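Local coordinates for regulating synaptic membrane exocytosis protein 2 (Rattus norvegicus, PDB 2BWQ) that probably helps regulate neurotransmitter release at synapses, as a Rab3-interacting molecule (RIM2) of which this is a C2 domain, at residues A[37-45]-A[56-66]. Residues are numbered along the deposited sequence; the frame is centred on the assembly and turned at random.
Sequences RPRNPYVKI and KRRTKTVKKTL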
ATOM      1  N   ARG A  37     -15.454  17.797  -3.833  1.00  9.11           N
ATOM      2  CA  ARG A  37     -15.875  16.511  -4.360  1.00  9.90           C
ATOM      3  C   ARG A  37     -14.949  15.429  -3.833  1.00 10.23           C
ATOM      4  O   ARG A  37     -13.837  15.703  -3.379  1.00 10.13           O
ATOM      5  CB  ARG A  37     -15.789  16.559  -5.898  1.00 12.03           C
ATOM      6  CG  ARG A  37     -16.770  17.526  -6.511  1.00 12.11           C
ATOM      7  CD  ARG A  37     -16.723  17.458  -8.033  1.00 19.22           C
ATOM      8  NE  ARG A  37     -17.664  18.367  -8.686  1.00 23.40           N
ATOM      9  CZ  ARG A  37     -18.934  18.080  -8.958  1.00 25.86           C
ATOM     10  NH1 ARG A  37     -19.459  16.919  -8.580  1.00 29.25           N
ATOM     11  NH2 ARG A  37     -19.686  18.965  -9.612  1.00 23.00           N
ATOM     12  N   PRO A  38     -15.392  14.194  -3.875  1.00 10.79           N
ATOM     13  CA  PRO A  38     -14.592  13.083  -3.408  1.00 12.84           C
ATOM     14  C   PRO A  38     -13.525  12.662  -4.442  1.00 12.09           C
ATOM     15  O   PRO A  38     -13.391  13.265  -5.505  1.00 12.41           O
ATOM     16  CB  PRO A  38     -15.636  11.981  -3.208  1.00 13.36           C
ATOM     17  CG  PRO A  38     -16.688  12.294  -4.255  1.00 13.86           C
ATOM     18  CD  PRO A  38     -16.735  13.798  -4.344  1.00 11.46           C
ATOM     19  N   ARG A  39     -12.748  11.655  -4.061  1.00 12.41           N
ATOM     20  CA  ARG A  39     -11.604  11.181  -4.819  1.00 12.41           C
ATOM     21  C   ARG A  39     -11.983   9.964  -5.686  1.00 12.71           C
ATOM     22  O   ARG A  39     -12.991   9.324  -5.448  1.00 12.82           O
ATOM     23  CB  ARG A  39     -10.548  10.744  -3.768  1.00 12.97           C
ATOM     24  CG  ARG A  39     -10.037  11.872  -2.838  1.00 14.35           C
ATOM     25  CD  ARG A  39      -9.361  12.955  -3.623  1.00 13.94           C
ATOM     26  NE  ARG A  39      -8.890  14.038  -2.752  1.00 14.05           N
ATOM     27  CZ  ARG A  39      -8.006  14.973  -3.109  1.00 12.80           C
ATOM     28  NH1 ARG A  39      -7.510  15.016  -4.355  1.00 12.73           N
ATOM     29  NH2 ARG A  39      -7.670  15.880  -2.198  1.00 14.47           N
ATOM     30  N   ASN A  40     -11.095   9.618  -6.604  1.00 12.33           N
ATOM     31  CA  ASN A  40     -11.104   8.345  -7.313  1.00 12.36           C
ATOM     32  C   ASN A  40      -9.815   7.644  -6.979  1.00 12.02           C
ATOM     33  O   ASN A  40      -8.834   7.733  -7.729  1.00 12.54           O
ATOM     34  CB  ASN A  40     -11.171   8.521  -8.838  1.00 12.96           C
ATOM     35  CG  ASN A  40     -12.381   9.310  -9.275  1.00 14.51           C
ATOM     36  OD1 ASN A  40     -13.532   9.104  -8.799  1.00 15.54           O
ATOM     37  ND2 ASN A  40     -12.140  10.236 -10.220  1.00 14.80           N
ATOM     38  N   PRO A  41      -9.762   7.032  -5.800  1.00 12.47           N
ATOM     39  CA  PRO A  41      -8.443   6.581  -5.295  1.00 12.07           C
ATOM     40  C   PRO A  41      -7.967   5.202  -5.775  1.00 12.75           C
ATOM     41  O   PRO A  41      -8.777   4.262  -5.939  1.00 12.24           O
ATOM     42  CB  PRO A  41      -8.619   6.644  -3.765  1.00 14.25           C
ATOM     43  CG  PRO A  41     -10.105   6.369  -3.572  1.00 15.11           C
ATOM     44  CD  PRO A  41     -10.825   6.870  -4.798  1.00 13.31           C
ATOM     45  N   TYR A  42      -6.640   5.101  -5.941  1.00 12.09           N
ATOM     46  CA  TYR A  42      -5.975   3.800  -6.128  1.00 12.33           C
ATOM     47  C   TYR A  42      -4.679   3.827  -5.382  1.00 11.96           C
ATOM     48  O   TYR A  42      -4.131   4.867  -5.110  1.00 12.32           O
ATOM     49  CB  TYR A  42      -5.802   3.411  -7.602  1.00 11.27           C
ATOM     50  CG  TYR A  42      -4.810   4.289  -8.345  1.00 13.98           C
ATOM     51  CD1 TYR A  42      -3.436   3.914  -8.418  1.00 14.66           C
ATOM     52  CD2 TYR A  42      -5.259   5.403  -9.079  1.00 13.79           C
ATOM     53  CE1 TYR A  42      -2.527   4.678  -9.145  1.00 16.90           C
ATOM     54  CE2 TYR A  42      -4.325   6.194  -9.781  1.00 17.33           C
ATOM     55  CZ  TYR A  42      -2.985   5.770  -9.825  1.00 16.19           C
ATOM     56  OH  TYR A  42      -2.082   6.513 -10.582  1.00 20.04           O
ATOM     57  N   VAL A  43      -4.189   2.614  -5.114  1.00 12.92           N
ATOM     58  CA  VAL A  43      -2.893   2.419  -4.473  1.00 12.27           C
ATOM     59  C   VAL A  43      -1.935   1.738  -5.418  1.00 12.53           C
ATOM     60  O   VAL A  43      -2.318   0.835  -6.126  1.00 13.09           O
ATOM     61  CB  VAL A  43      -3.051   1.545  -3.216  1.00 12.73           C
ATOM     62  CG1 VAL A  43      -1.698   1.262  -2.574  1.00 15.30           C
ATOM     63  CG2 VAL A  43      -3.864   2.291  -2.155  1.00 17.39           C
ATOM     64  N   LYS A  44      -0.704   2.234  -5.461  1.00 11.11           N
ATOM     65  CA  LYS A  44       0.423   1.623  -6.192  1.00 11.10           C
ATOM     66  C   LYS A  44       1.442   1.143  -5.188  1.00 11.47           C
ATOM     67  O   LYS A  44       1.699   1.822  -4.174  1.00 12.46           O
ATOM     68  CB  LYS A  44       1.060   2.679  -7.099  1.00 14.37           C
ATOM     69  CG  LYS A  44       2.164   2.132  -7.953  1.00 17.11           C
ATOM     70  CD  LYS A  44       2.493   3.121  -9.109  1.00 22.17           C
ATOM     71  CE  LYS A  44       3.060   4.437  -8.575  1.00 26.71           C
ATOM     72  NZ  LYS A  44       3.383   5.397  -9.682  1.00 31.77           N
ATOM     73  N   ILE A  45       1.968  -0.050  -5.454  1.00 13.09           N
ATOM     74  CA  ILE A  45       3.018  -0.575  -4.589  1.00 15.40           C
ATOM     75  C   ILE A  45       4.206  -0.986  -5.408  1.00 16.30           C
ATOM     76  O   ILE A  45       4.042  -1.710  -6.417  1.00 17.41           O
ATOM     77  CB  ILE A  45       2.547  -1.721  -3.742  1.00 15.60           C
ATOM     78  CG1 ILE A  45       1.326  -1.284  -2.921  1.00 16.81           C
ATOM     79  CG2 ILE A  45       3.691  -2.180  -2.805  1.00 17.56           C
ATOM     80  CD1 ILE A  45       0.788  -2.177  -1.693  1.00 19.47           C
ATOM     81  N   LYS A  56       5.985  -4.109  -9.363  1.00 14.69           N
ATOM     82  CA  LYS A  56       4.928  -3.112  -9.332  1.00 14.87           C
ATOM     83  C   LYS A  56       3.562  -3.791  -9.235  1.00 14.37           C
ATOM     84  O   LYS A  56       3.284  -4.742  -9.978  1.00 14.02           O
ATOM     85  CB  LYS A  56       4.991  -2.194 -10.573  1.00 15.73           C
ATOM     86  CG  LYS A  56       3.935  -1.121 -10.543  1.00 19.73           C
ATOM     87  CD  LYS A  56       3.988  -0.172 -11.687  1.00 28.15           C
ATOM     88  CE  LYS A  56       2.736   0.655 -11.727  1.00 32.66           C
ATOM     89  NZ  LYS A  56       1.916   0.203 -12.888  1.00 39.29           N
ATOM     90  N   ARG A  57       2.703  -3.246  -8.408  1.00 12.20           N
ATOM     91  CA  ARG A  57       1.289  -3.675  -8.337  1.00 12.14           C
ATOM     92  C   ARG A  57       0.404  -2.472  -8.134  1.00 12.52           C
ATOM     93  O   ARG A  57       0.853  -1.454  -7.546  1.00 13.10           O
ATOM     94  CB  ARG A  57       1.093  -4.570  -7.109  1.00 13.16           C
ATOM     95  CG  ARG A  57       1.865  -5.887  -7.123  1.00 14.53           C
ATOM     96  CD  ARG A  57       1.490  -6.905  -8.200  1.00 14.08           C
ATOM     97  NE  ARG A  57       2.268  -8.131  -7.982  1.00 13.77           N
ATOM     98  CZ  ARG A  57       3.495  -8.304  -8.350  1.00 12.78           C
ATOM     99  NH1 ARG A  57       4.134  -7.381  -9.071  1.00 15.91           N
ATOM    100  NH2 ARG A  57       4.106  -9.447  -8.005  1.00 14.95           N
ATOM    101  N   ARG A  58      -0.864  -2.572  -8.564  1.00 11.82           N
ATOM    102  CA  ARG A  58      -1.781  -1.467  -8.361  1.00 12.74           C
ATOM    103  C   ARG A  58      -3.147  -2.020  -8.031  1.00 12.93           C
ATOM    104  O   ARG A  58      -3.559  -3.016  -8.631  1.00 13.84           O
ATOM    105  CB  ARG A  58      -1.921  -0.719  -9.709  1.00 16.58           C
ATOM    106  CG  ARG A  58      -0.895   0.273  -9.949  1.00 23.44           C
ATOM    107  CD  ARG A  58      -1.127   1.068 -11.248  1.00 26.16           C
ATOM    108  NE  ARG A  58      -2.469   1.651 -11.352  1.00 25.73           N
ATOM    109  CZ  ARG A  58      -2.733   2.805 -11.989  1.00 28.08           C
ATOM    110  NH1 ARG A  58      -1.738   3.519 -12.544  1.00 24.82           N
ATOM    111  NH2 ARG A  58      -3.971   3.258 -12.051  1.00 31.77           N
ATOM    112  N   THR A  59      -3.857  -1.357  -7.117  1.00 13.05           N
ATOM    113  CA  THR A  59      -5.293  -1.654  -6.962  1.00 12.19           C
ATOM    114  C   THR A  59      -6.091  -1.101  -8.135  1.00 11.36           C
ATOM    115  O   THR A  59      -5.635  -0.234  -8.883  1.00 13.37           O
ATOM    116  CB  THR A  59      -5.874  -1.064  -5.668  1.00 12.67           C
ATOM    117  OG1 THR A  59      -5.882   0.366  -5.762  1.00 13.13           O
ATOM    118  CG2 THR A  59      -5.101  -1.487  -4.396  1.00 15.01           C
ATOM    119  N   LYS A  60      -7.322  -1.586  -8.222  1.00 12.15           N
ATOM    120  CA  LYS A  60      -8.328  -0.894  -9.034  1.00 11.97           C
ATOM    121  C   LYS A  60      -8.611   0.507  -8.446  1.00 11.01           C
ATOM    122  O   LYS A  60      -8.224   0.838  -7.305  1.00 11.11           O
ATOM    123  CB  LYS A  60      -9.619  -1.706  -9.131  1.00 12.02           C
ATOM    124  CG  LYS A  60      -9.393  -3.024  -9.845  1.00 15.75           C
ATOM    125  CD  LYS A  60     -10.690  -3.863  -9.871  1.00 18.34           C
ATOM    126  CE  LYS A  60     -10.450  -5.243 -10.535  1.00 25.02           C
ATOM    127  NZ  LYS A  60     -11.643  -6.142 -10.360  1.00 27.90           N
ATOM    128  N   THR A  61      -9.263   1.335  -9.247  1.00 12.60           N
ATOM    129  CA  THR A  61      -9.589   2.711  -8.826  1.00 12.62           C
ATOM    130  C   THR A  61     -11.051   2.760  -8.412  1.00 12.26           C
ATOM    131  O   THR A  61     -11.921   2.411  -9.183  1.00 13.21           O
ATOM    132  CB  THR A  61      -9.340   3.712  -9.978  1.00 11.29           C
ATOM    133  OG1 THR A  61      -7.939   3.710 -10.333  1.00 13.16           O
ATOM    134  CG2 THR A  61      -9.632   5.154  -9.548  1.00 14.69           C
ATOM    135  N   VAL A  62     -11.337   3.122  -7.185  1.00 13.03           N
ATOM    136  CA  VAL A  62     -12.739   3.257  -6.749  1.00 13.70           C
ATOM    137  C   VAL A  62     -13.261   4.620  -7.175  1.00 13.70           C
ATOM    138  O   VAL A  62     -12.509   5.607  -7.111  1.00 14.38           O
ATOM    139  CB  VAL A  62     -12.869   3.082  -5.211  1.00 16.06           C
ATOM    140  CG1 VAL A  62     -14.308   3.247  -4.782  1.00 15.98           C
ATOM    141  CG2 VAL A  62     -12.302   1.736  -4.810  1.00 17.47           C
ATOM    142  N   LYS A  63     -14.499   4.674  -7.646  1.00 14.74           N
ATOM    143  CA  LYS A  63     -15.074   5.946  -8.078  1.00 16.48           C
ATOM    144  C   LYS A  63     -15.717   6.707  -6.912  1.00 15.20           C
ATOM    145  O   LYS A  63     -16.494   6.125  -6.139  1.00 15.48           O
ATOM    146  CB  LYS A  63     -16.189   5.779  -9.133  1.00 17.39           C
ATOM    147  CG  LYS A  63     -16.070   4.789 -10.210  1.00 23.68           C
ATOM    148  CD  LYS A  63     -17.252   4.998 -11.210  1.00 22.46           C
ATOM    149  CE  LYS A  63     -17.501   3.727 -12.088  1.00 31.87           C
ATOM    150  NZ  LYS A  63     -17.643   3.959 -13.587  1.00 32.20           N
ATOM    151  N   LYS A  64     -15.369   7.978  -6.786  1.00 13.24           N
ATOM    152  CA  LYS A  64     -16.129   8.944  -5.960  1.00 13.74           C
ATOM    153  C   LYS A  64     -16.297   8.511  -4.506  1.00 13.65           C
ATOM    154  O   LYS A  64     -17.412   8.197  -4.021  1.00 14.47           O
ATOM    155  CB  LYS A  64     -17.514   9.281  -6.594  1.00 12.75           C
ATOM    156  CG  LYS A  64     -17.375   9.981  -7.945  1.00 16.47           C
ATOM    157  CD  LYS A  64     -18.798  10.243  -8.584  1.00 15.03           C
ATOM    158  CE  LYS A  64     -18.667  10.979  -9.907  1.00 18.66           C
ATOM    159  NZ  LYS A  64     -20.026  11.106 -10.580  1.00 19.95           N
ATOM    160  N   THR A  65     -15.187   8.444  -3.789  1.00 13.22           N
ATOM    161  CA  THR A  65     -15.278   8.106  -2.370  1.00 12.88           C
ATOM    162  C   THR A  65     -14.108   8.721  -1.599  1.00 13.79           C
ATOM    163  O   THR A  65     -13.081   9.055  -2.183  1.00 14.69           O
ATOM    164  CB  THR A  65     -15.240   6.562  -2.244  1.00 14.18           C
ATOM    165  OG1 THR A  65     -15.335   6.170  -0.880  1.00 14.57           O
ATOM    166  CG2 THR A  65     -13.870   5.969  -2.713  1.00 15.56           C
ATOM    167  N   LEU A  66     -14.282   8.771  -0.278  1.00 12.87           N
ATOM    168  CA  LEU A  66     -13.232   9.106   0.702  1.00 13.09           C
ATOM    169  C   LEU A  66     -12.886   7.935   1.615  1.00 12.90           C
ATOM    170  O   LEU A  66     -12.023   8.059   2.490  1.00 13.95           O
ATOM    171  CB  LEU A  66     -13.701  10.265   1.591  1.00 13.35           C
ATOM    172  CG  LEU A  66     -14.132  11.480   0.790  1.00 14.42           C
ATOM    173  CD1 LEU A  66     -14.630  12.535   1.787  1.00 17.18           C
ATOM    174  CD2 LEU A  66     -13.035  12.055  -0.097  1.00 15.71           C
TER
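The guanidinium of R58 lies flat over one face of the Y42 ring, a cation-pi stack whose planes differ by only 6° and in which CZ of R58 stands 3.4 Å from CE1 of Y42. The ring is raised there by chi1 of 68°, which sets CG between the backbone N and the carbonyl carbon, while T61 OG1 meets it obliquely, 3.4 Å from CD2. Replacing Y42 with an alanine would probably leave the R58 guanidinium without its aromatic platform and tethered chiefly through the bond of NH2 to Q96 OE1.

Antiparallel hydrogen-bonded pairs close both ends: I45 with R57, where I45 N is 2.8 Å from R57 O, and R39 with T65, a single bridge with the register shifted by two. Between them T59 N binds V43 O, and V62 N binds P41 O. Two main-chain N-H groups are instead taken by side-chain oxygens. T59 OG1 accepts the N-H of V43 at 2.9 Å, almost straight at 175°, and its hydroxyl donates in turn to K60 O. Farther along, N40 OD1 receives K64 N in its carbonyl plane at 2.9 Å. K64 and T65 together face R39 as a G1 beta bulge, K64 having positive phi; T65 N reaches R39 O at 2.9 Å.

Apolar contacts are sparser: P41 CD rests 3.8 Å from T65 CG2, and L66 CD2 approaches P38.

This antiparallel hairpin forms one margin of a C2-type beta sandwich: 56-58 is an outermost strand, and 41-48 pairs on its other side with 88-95. V43, I45 and T59 also touch strand 19-28 of the facing sheet, whereas R39 extends to D95 and E105 in salt bridges and to P31 O.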